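Local coordinates for protein diguanylate cyclase TpbB (Pseudomonas aeruginosa, PDB 4IOB) that catalyses the condensation of two GTP molecules into the second messenger cyclic di-GMP, the chain here being its cytoplasmic GGDEF domain, at residues Ala58-Gly63 and Met103-Arg108; Asp91-Ala96 and Arg155-Leu160. All blocks are in the same frame, centred on the assembly; numbering follows the deposited sequence.

Contact 1: Ala58-Gly63 and Met103-Arg108; sequences AMRIRG and MQAPIR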
ATOM      1  N   ALA A  58      -0.821   6.808   7.134  1.00 30.66           N
ATOM      2  CA  ALA A  58      -2.048   6.942   6.358  1.00 31.15           C
ATOM      3  C   ALA A  58      -2.072   8.261   5.594  1.00 31.77           C
ATOM      4  O   ALA A  58      -2.426   8.299   4.415  1.00 31.66           O
ATOM      5  CB  ALA A  58      -3.264   6.831   7.264  1.00 30.94           C
ATOM      6  N   MET A  59      -1.693   9.339   6.271  1.00 33.37           N
ATOM      7  CA  MET A  59      -1.657  10.657   5.649  1.00 35.05           C
ATOM      8  C   MET A  59      -0.575  10.733   4.578  1.00 35.50           C
ATOM      9  O   MET A  59      -0.788  11.300   3.507  1.00 36.11           O
ATOM     10  CB  MET A  59      -1.430  11.745   6.702  1.00 36.24           C
ATOM     11  CG  MET A  59      -2.602  11.948   7.648  1.00 39.15           C
ATOM     12  SD  MET A  59      -4.109  12.456   6.796  0.50 40.14           S
ATOM     13  CE  MET A  59      -3.579  14.000   6.061  0.50 39.72           C
ATOM     14  N   ARG A  60       0.586  10.157   4.871  1.00 35.16           N
ATOM     15  CA  ARG A  60       1.705  10.184   3.935  1.00 35.81           C
ATOM     16  C   ARG A  60       1.399   9.399   2.665  1.00 36.87           C
ATOM     17  O   ARG A  60       1.930   9.701   1.596  1.00 37.24           O
ATOM     18  CB  ARG A  60       2.980   9.662   4.601  1.00 35.53           C
ATOM     19  CG  ARG A  60       3.474  10.540   5.738  1.00 36.03           C
ATOM     20  CD  ARG A  60       4.883  10.167   6.165  1.00 36.37           C
ATOM     21  NE  ARG A  60       5.408  11.093   7.165  1.00 36.49           N
ATOM     22  CZ  ARG A  60       6.637  11.038   7.664  1.00 36.92           C
ATOM     23  NH1 ARG A  60       7.479  10.097   7.257  1.00 38.00           N
ATOM     24  NH2 ARG A  60       7.027  11.923   8.570  1.00 35.88           N
ATOM     25  N   ILE A  61       0.542   8.390   2.784  1.00 37.13           N
ATOM     26  CA  ILE A  61       0.125   7.611   1.626  1.00 37.86           C
ATOM     27  C   ILE A  61      -0.906   8.384   0.811  1.00 39.00           C
ATOM     28  O   ILE A  61      -0.780   8.513  -0.406  1.00 39.23           O
ATOM     29  CB  ILE A  61      -0.470   6.251   2.039  1.00 37.04           C
ATOM     30  CG1 ILE A  61       0.568   5.423   2.801  1.00 35.89           C
ATOM     31  CG2 ILE A  61      -0.964   5.493   0.815  1.00 36.15           C
ATOM     32  CD1 ILE A  61       0.061   4.069   3.248  1.00 34.86           C
ATOM     33  N   ARG A  62      -1.922   8.902   1.494  1.00 39.36           N
ATOM     34  CA  ARG A  62      -2.984   9.654   0.839  1.00 40.39           C
ATOM     35  C   ARG A  62      -2.447  10.908   0.158  1.00 41.27           C
ATOM     36  O   ARG A  62      -2.871  11.256  -0.944  1.00 43.00           O
ATOM     37  CB  ARG A  62      -4.069  10.032   1.850  1.00 40.23           C
ATOM     38  CG  ARG A  62      -5.190  10.879   1.272  1.00 43.43           C
ATOM     39  CD  ARG A  62      -5.949  10.130   0.188  1.00 46.85           C
ATOM     40  NE  ARG A  62      -7.034  10.932  -0.373  1.00 48.91           N
ATOM     41  CZ  ARG A  62      -6.891  11.768  -1.396  1.00 51.48           C
ATOM     42  NH1 ARG A  62      -5.707  11.914  -1.977  1.00 51.33           N
ATOM     43  NH2 ARG A  62      -7.933  12.458  -1.841  1.00 49.84           N
ATOM     44  N   GLY A  63      -1.514  11.582   0.820  1.00 41.13           N
ATOM     45  CA  GLY A  63      -0.953  12.822   0.297  1.00 40.63           C
ATOM     46  C   GLY A  63      -0.093  12.608  -0.933  1.00 41.41           C
ATOM     47  O   GLY A  63       0.532  13.544  -1.435  1.00 40.68           O
ATOM     48  N   MET A 103       8.346   8.464   3.310  1.00 51.32           N
ATOM     49  CA  MET A 103       8.604   7.870   4.616  1.00 53.89           C
ATOM     50  C   MET A 103      10.033   8.134   5.075  1.00 56.95           C
ATOM     51  O   MET A 103      10.386   7.868   6.224  1.00 58.36           O
ATOM     52  CB  MET A 103       8.339   6.364   4.581  1.00 52.66           C
ATOM     53  CG  MET A 103       6.868   6.000   4.475  1.00 51.04           C
ATOM     54  SD  MET A 103       5.900   6.722   5.812  1.00 51.80           S
ATOM     55  CE  MET A 103       6.722   6.027   7.242  1.00 50.99           C
ATOM     56  N   GLN A 104      10.851   8.659   4.169  1.00 60.34           N
ATOM     57  CA  GLN A 104      12.250   8.930   4.472  1.00 62.60           C
ATOM     58  C   GLN A 104      12.383   9.986   5.565  1.00 61.32           C
ATOM     59  O   GLN A 104      13.402  10.058   6.252  1.00 62.33           O
ATOM     60  CB  GLN A 104      12.993   9.367   3.208  1.00 65.31           C
ATOM     61  CG  GLN A 104      14.505   9.242   3.302  1.00 70.55           C
ATOM     62  CD  GLN A 104      15.179   9.330   1.948  1.00 73.97           C
ATOM     63  OE1 GLN A 104      14.385   9.539   0.904  1.00 78.96           O
ATOM     64  NE2 GLN A 104      16.399   9.210   1.840  1.00 75.01           N
ATOM     65  N   ALA A 105      11.346  10.804   5.723  1.00 60.40           N
ATOM     66  CA  ALA A 105      11.320  11.815   6.772  1.00 57.81           C
ATOM     67  C   ALA A 105      10.791  11.219   8.072  1.00 57.94           C
ATOM     68  O   ALA A 105       9.736  10.585   8.084  1.00 59.84           O
ATOM     69  CB  ALA A 105      10.473  13.004   6.347  1.00 56.20           C
ATOM     70  N   PRO A 106      11.529  11.421   9.174  1.00 57.55           N
ATOM     71  CA  PRO A 106      11.190  10.871  10.486  1.00 55.61           C
ATOM     72  C   PRO A 106       9.780  11.245  10.939  1.00 53.15           C
ATOM     73  O   PRO A 106       9.266  12.298  10.564  1.00 52.05           O
ATOM     74  CB  PRO A 106      12.225  11.514  11.412  1.00 55.54           C
ATOM     75  CG  PRO A 106      13.383  11.818  10.526  1.00 56.56           C
ATOM     76  CD  PRO A 106      12.780  12.198   9.206  1.00 58.34           C
ATOM     77  N   ILE A 107       9.171  10.380  11.745  1.00 49.90           N
ATOM     78  CA  ILE A 107       7.839  10.635  12.286  1.00 48.82           C
ATOM     79  C   ILE A 107       7.915  11.153  13.719  1.00 49.08           C
ATOM     80  O   ILE A 107       8.404  10.463  14.614  1.00 48.14           O
ATOM     81  CB  ILE A 107       6.962   9.370  12.257  1.00 47.84           C
ATOM     82  CG1 ILE A 107       6.672   8.953  10.814  1.00 48.03           C
ATOM     83  CG2 ILE A 107       5.664   9.606  13.014  1.00 45.69           C
ATOM     84  CD1 ILE A 107       5.789   7.729  10.698  1.00 45.95           C
ATOM     85  N   ARG A 108       7.427  12.370  13.927  1.00 50.33           N
ATOM     86  CA  ARG A 108       7.441  12.991  15.244  1.00 51.60           C
ATOM     87  C   ARG A 108       6.303  12.453  16.102  1.00 53.32           C
ATOM     88  O   ARG A 108       5.132  12.604  15.758  1.00 57.08           O
ATOM     89  CB  ARG A 108       7.311  14.509  15.109  1.00 52.41           C
ATOM     90  CG  ARG A 108       8.215  15.116  14.049  1.00 52.51           C
TER

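Contact 2: Asp91-Ala96 and Arg155-Leu160; sequences DALRIA and RRLAEL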
ATOM      1  N   ASP A  91       3.846   3.986 -14.178  1.00 38.38           N
ATOM      2  CA  ASP A  91       3.189   4.915 -13.267  1.00 40.67           C
ATOM      3  C   ASP A  91       3.019   4.294 -11.886  1.00 40.86           C
ATOM      4  O   ASP A  91       3.298   4.932 -10.869  1.00 42.48           O
ATOM      5  CB  ASP A  91       1.827   5.341 -13.819  1.00 43.18           C
ATOM      6  CG  ASP A  91       1.947   6.267 -15.013  1.00 45.49           C
ATOM      7  OD1 ASP A  91       3.088   6.589 -15.405  1.00 48.66           O
ATOM      8  OD2 ASP A  91       0.898   6.672 -15.558  1.00 46.89           O
ATOM      9  N   ALA A  92       2.558   3.048 -11.855  1.00 39.73           N
ATOM     10  CA  ALA A  92       2.370   2.332 -10.599  1.00 37.54           C
ATOM     11  C   ALA A  92       3.668   2.287  -9.802  1.00 37.34           C
ATOM     12  O   ALA A  92       3.668   2.486  -8.588  1.00 37.00           O
ATOM     13  CB  ALA A  92       1.856   0.925 -10.862  1.00 38.51           C
ATOM     14  N   LEU A  93       4.772   2.024 -10.494  1.00 37.91           N
ATOM     15  CA  LEU A  93       6.085   1.996  -9.858  1.00 38.06           C
ATOM     16  C   LEU A  93       6.500   3.400  -9.432  1.00 37.86           C
ATOM     17  O   LEU A  93       7.177   3.580  -8.421  1.00 39.61           O
ATOM     18  CB  LEU A  93       7.128   1.405 -10.808  1.00 38.73           C
ATOM     19  CG  LEU A  93       6.955  -0.067 -11.192  1.00 39.10           C
ATOM     20  CD1 LEU A  93       7.935  -0.454 -12.289  1.00 39.56           C
ATOM     21  CD2 LEU A  93       7.126  -0.963  -9.975  1.00 40.06           C
ATOM     22  N   ARG A  94       6.086   4.390 -10.216  1.00 37.67           N
ATOM     23  CA  ARG A  94       6.395   5.786  -9.937  1.00 38.86           C
ATOM     24  C   ARG A  94       5.736   6.235  -8.637  1.00 39.61           C
ATOM     25  O   ARG A  94       6.367   6.874  -7.794  1.00 40.18           O
ATOM     26  CB  ARG A  94       5.922   6.669 -11.093  1.00 39.14           C
ATOM     27  CG  ARG A  94       6.309   8.134 -10.970  1.00 40.20           C
ATOM     28  CD  ARG A  94       7.719   8.382 -11.480  1.00 40.59           C
ATOM     29  N   ILE A  95       4.460   5.896  -8.484  1.00 38.67           N
ATOM     30  CA  ILE A  95       3.707   6.255  -7.288  1.00 38.47           C
ATOM     31  C   ILE A  95       4.270   5.554  -6.056  1.00 39.36           C
ATOM     32  O   ILE A  95       4.351   6.142  -4.978  1.00 39.45           O
ATOM     33  CB  ILE A  95       2.214   5.910  -7.436  1.00 37.60           C
ATOM     34  CG1 ILE A  95       1.594   6.715  -8.581  1.00 37.97           C
ATOM     35  CG2 ILE A  95       1.472   6.174  -6.134  1.00 37.09           C
ATOM     36  CD1 ILE A  95       0.119   6.451  -8.785  1.00 38.62           C
ATOM     37  N   ALA A  96       4.661   4.294  -6.226  1.00 39.18           N
ATOM     38  CA  ALA A  96       5.260   3.526  -5.141  1.00 39.92           C
ATOM     39  C   ALA A  96       6.570   4.161  -4.691  1.00 40.74           C
ATOM     40  O   ALA A  96       6.829   4.292  -3.495  1.00 41.11           O
ATOM     41  CB  ALA A  96       5.485   2.086  -5.572  1.00 40.67           C
ATOM     42  N   ARG A 155       9.912  -1.602  -3.019  1.00 47.38           N
ATOM     43  CA  ARG A 155       8.716  -1.995  -3.748  1.00 46.78           C
ATOM     44  C   ARG A 155       9.049  -3.184  -4.637  1.00 45.99           C
ATOM     45  O   ARG A 155      10.195  -3.352  -5.056  1.00 45.79           O
ATOM     46  CB  ARG A 155       8.215  -0.834  -4.602  1.00 45.37           C
ATOM     47  CG  ARG A 155       9.339  -0.071  -5.276  1.00 45.30           C
ATOM     48  CD  ARG A 155       8.922   0.460  -6.634  1.00 45.38           C
ATOM     49  NE  ARG A 155      10.087   0.824  -7.431  1.00 44.62           N
ATOM     50  CZ  ARG A 155      10.932  -0.059  -7.955  1.00 43.86           C
ATOM     51  NH1 ARG A 155      10.742  -1.357  -7.761  1.00 41.37           N
ATOM     52  NH2 ARG A 155      11.968   0.357  -8.670  1.00 44.61           N
ATOM     53  N   ARG A 156       8.049  -4.007  -4.931  1.00 46.15           N
ATOM     54  CA  ARG A 156       8.276  -5.236  -5.678  1.00 49.24           C
ATOM     55  C   ARG A 156       7.085  -5.595  -6.558  1.00 48.16           C
ATOM     56  O   ARG A 156       5.952  -5.676  -6.083  1.00 50.16           O
ATOM     57  CB  ARG A 156       8.587  -6.380  -4.710  1.00 50.93           C
ATOM     58  CG  ARG A 156       8.393  -7.778  -5.277  1.00 52.68           C
ATOM     59  CD  ARG A 156       9.582  -8.232  -6.107  1.00 54.51           C
ATOM     60  NE  ARG A 156       9.629  -9.688  -6.208  1.00 58.20           N
ATOM     61  CZ  ARG A 156       8.808 -10.411  -6.963  1.00 61.63           C
ATOM     62  NH1 ARG A 156       7.869  -9.814  -7.685  1.00 64.23           N
ATOM     63  NH2 ARG A 156       8.921 -11.732  -6.994  1.00 61.49           N
ATOM     64  N   LEU A 157       7.347  -5.807  -7.843  1.00 48.13           N
ATOM     65  CA  LEU A 157       6.305  -6.216  -8.776  1.00 49.05           C
ATOM     66  C   LEU A 157       6.167  -7.729  -8.804  1.00 51.13           C
ATOM     67  O   LEU A 157       7.140  -8.450  -9.026  1.00 52.25           O
ATOM     68  CB  LEU A 157       6.598  -5.695 -10.183  1.00 48.35           C
ATOM     69  CG  LEU A 157       6.184  -4.252 -10.472  1.00 48.70           C
ATOM     70  CD1 LEU A 157       6.682  -3.822 -11.843  1.00 48.25           C
ATOM     71  CD2 LEU A 157       4.673  -4.098 -10.375  1.00 47.06           C
ATOM     72  N   ALA A 158       4.949  -8.204  -8.581  1.00 51.78           N
ATOM     73  CA  ALA A 158       4.682  -9.630  -8.586  1.00 53.82           C
ATOM     74  C   ALA A 158       5.166 -10.284  -9.875  1.00 57.09           C
ATOM     75  O   ALA A 158       5.244  -9.649 -10.927  1.00 56.06           O
ATOM     76  CB  ALA A 158       3.197  -9.890  -8.387  1.00 51.70           C
ATOM     77  N   GLU A 159       5.507 -11.561  -9.762  1.00 63.84           N
ATOM     78  CA  GLU A 159       5.720 -12.428 -10.906  1.00 69.88           C
ATOM     79  C   GLU A 159       5.480 -13.835 -10.383  1.00 73.64           C
ATOM     80  O   GLU A 159       5.511 -14.060  -9.172  1.00 75.54           O
ATOM     81  CB  GLU A 159       7.133 -12.277 -11.474  1.00 73.69           C
ATOM     82  CG  GLU A 159       7.274 -12.781 -12.905  1.00 77.79           C
ATOM     83  CD  GLU A 159       6.418 -12.002 -13.888  1.00 79.79           C
ATOM     84  OE1 GLU A 159       5.450 -12.582 -14.427  1.00 79.56           O
ATOM     85  OE2 GLU A 159       6.710 -10.808 -14.119  1.00 79.95           O
ATOM     86  N   LEU A 160       5.228 -14.778 -11.281  1.00 77.39           N
ATOM     87  CA  LEU A 160       4.827 -16.123 -10.872  1.00 79.13           C
ATOM     88  C   LEU A 160       5.579 -16.624  -9.637  1.00 79.90           C
ATOM     89  O   LEU A 160       6.810 -16.679  -9.625  1.00 77.31           O
ATOM     90  CB  LEU A 160       4.983 -17.099 -12.037  1.00 79.50           C
ATOM     91  CG  LEU A 160       4.596 -16.508 -13.395  1.00 80.57           C
ATOM     92  CD1 LEU A 160       3.335 -15.662 -13.265  1.00 78.75           C
ATOM     93  CD2 LEU A 160       5.742 -15.675 -13.954  1.00 78.03           C
TER

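Contact 1: Ala58-Gly63 and Met103-Arg108
The guanidinium of Arg60 meets Ile107 with one face and a row of backbone carbonyls with its edge. CG1 of Ile107 lies 3.5 Å above the plane, offset toward the rim on the NH2 side, 3.7 Å from NH2 of Arg60. The carbonyl oxygens of Ala105 and Pro106 take the edge, where O of Met103 is a further neighbour in the plane. NH2 of Arg60 donates to O of Pro106 at 3.0 Å (N-H...O angle 148°); that oxygen lies close to the guanidinium plane, but the donor stands 60° out of the carbonyl plane, so no lone pair is addressed directly. NH1 of Arg60 donates to O of Ala105, modelled at 2.5 Å, a length whose exact value is doubtful at this resolution, and a weak, bent bond from NH2 reaches the same oxygen. Two consecutive carbonyls thus grip two nitrogens, which should restrain the swing of the whole head about CD-NE and the bonds before it. Arginine suits the place because its planar, several-donor head can bridge carbonyls of a loop that offers no acidic side chain here.

Getting there takes length: the chain runs extended from CG to NE (chi3 174°), carrying the charge well away from the helix. Its CD passes SD of Met103 at 3.6 Å. Met103 is bent at both chi2 and chi3, which folds its flexible thioether against the arginine's aliphatic part, the two side chains crossing obliquely.

The contact joins the C-terminal part of helix 47-62 to the linker that follows helix 89-102 and enters the short strand 107-108. Met103 also packs on Ile57 and Thr117, while Ile107, apolar and buried, rests on Val53 and Asn56 of helix 47-62, and its backbone pairs with Val115 in the small antiparallel sheet of strands 107-108 and 114-115.

Contact 2: Asp91-Ala96 and Arg155-Leu160
Leu93 and Leu157 meet through their methyl ends, CD2 of Leu93 lying 3.4 Å from CD1 of Leu157, with the two side chains crossing at about a right angle. CD2 of Leu93 also sits over one face of the Arg155 guanidinium, and CD of Arg155 rests 3.9 Å from CB of Ala96. Arg155 therefore works with two parts: its methylenes line the small methyl of Ala96, while a chi1 of 41°, together with the bend at chi2, sends the chain past Ala96 and back toward Leu93. Its NE makes a salt bridge with OD1 of Asp97, the residue after Ala96, so the charge is paired at the edge of an otherwise apolar patch.

Strand 155-157 is an edge strand of the mixed GGDEF sheet, parallel to strand 119-126 and joined to it by helix 133-150 in a beta-alpha-beta crossover. The helix segment 91-96 runs nearly antiparallel to strand 155-157 (163°), their axes 9.5 Å apart at closest approach. Leucines fill that gap, and alanines let the helix settle near the sheet: Ala96 packs on Ile123 and Leu31, Ala92 on Leu125 and Ala29. Backbone bonds from Arg156 to Ile121 and Ile123 hold the strand, and the Arg156 side chain goes to helix 133-150.

Overall arrangement
Helix 89-102 ties the two contacts together: contact 2 uses its N-terminal half, and the chain leaving its C-terminal end supplies residues 103-108 of contact 1. The contacts are separate, with centres 19 Å apart and nearest atoms about 7 Å apart, and their segments alternate along the sequence. Contact 1 fastens that exit to helix 47-62, whereas contact 2 fastens the helix to strand 155-157 at one edge of the sheet. Contact 1 is the one near the magnesium-binding residues: the side chain of Met103 is about 6 Å from the side chain of Ser35 and about 9 Å from that of Asp77. Contact 2 lies away from these sites.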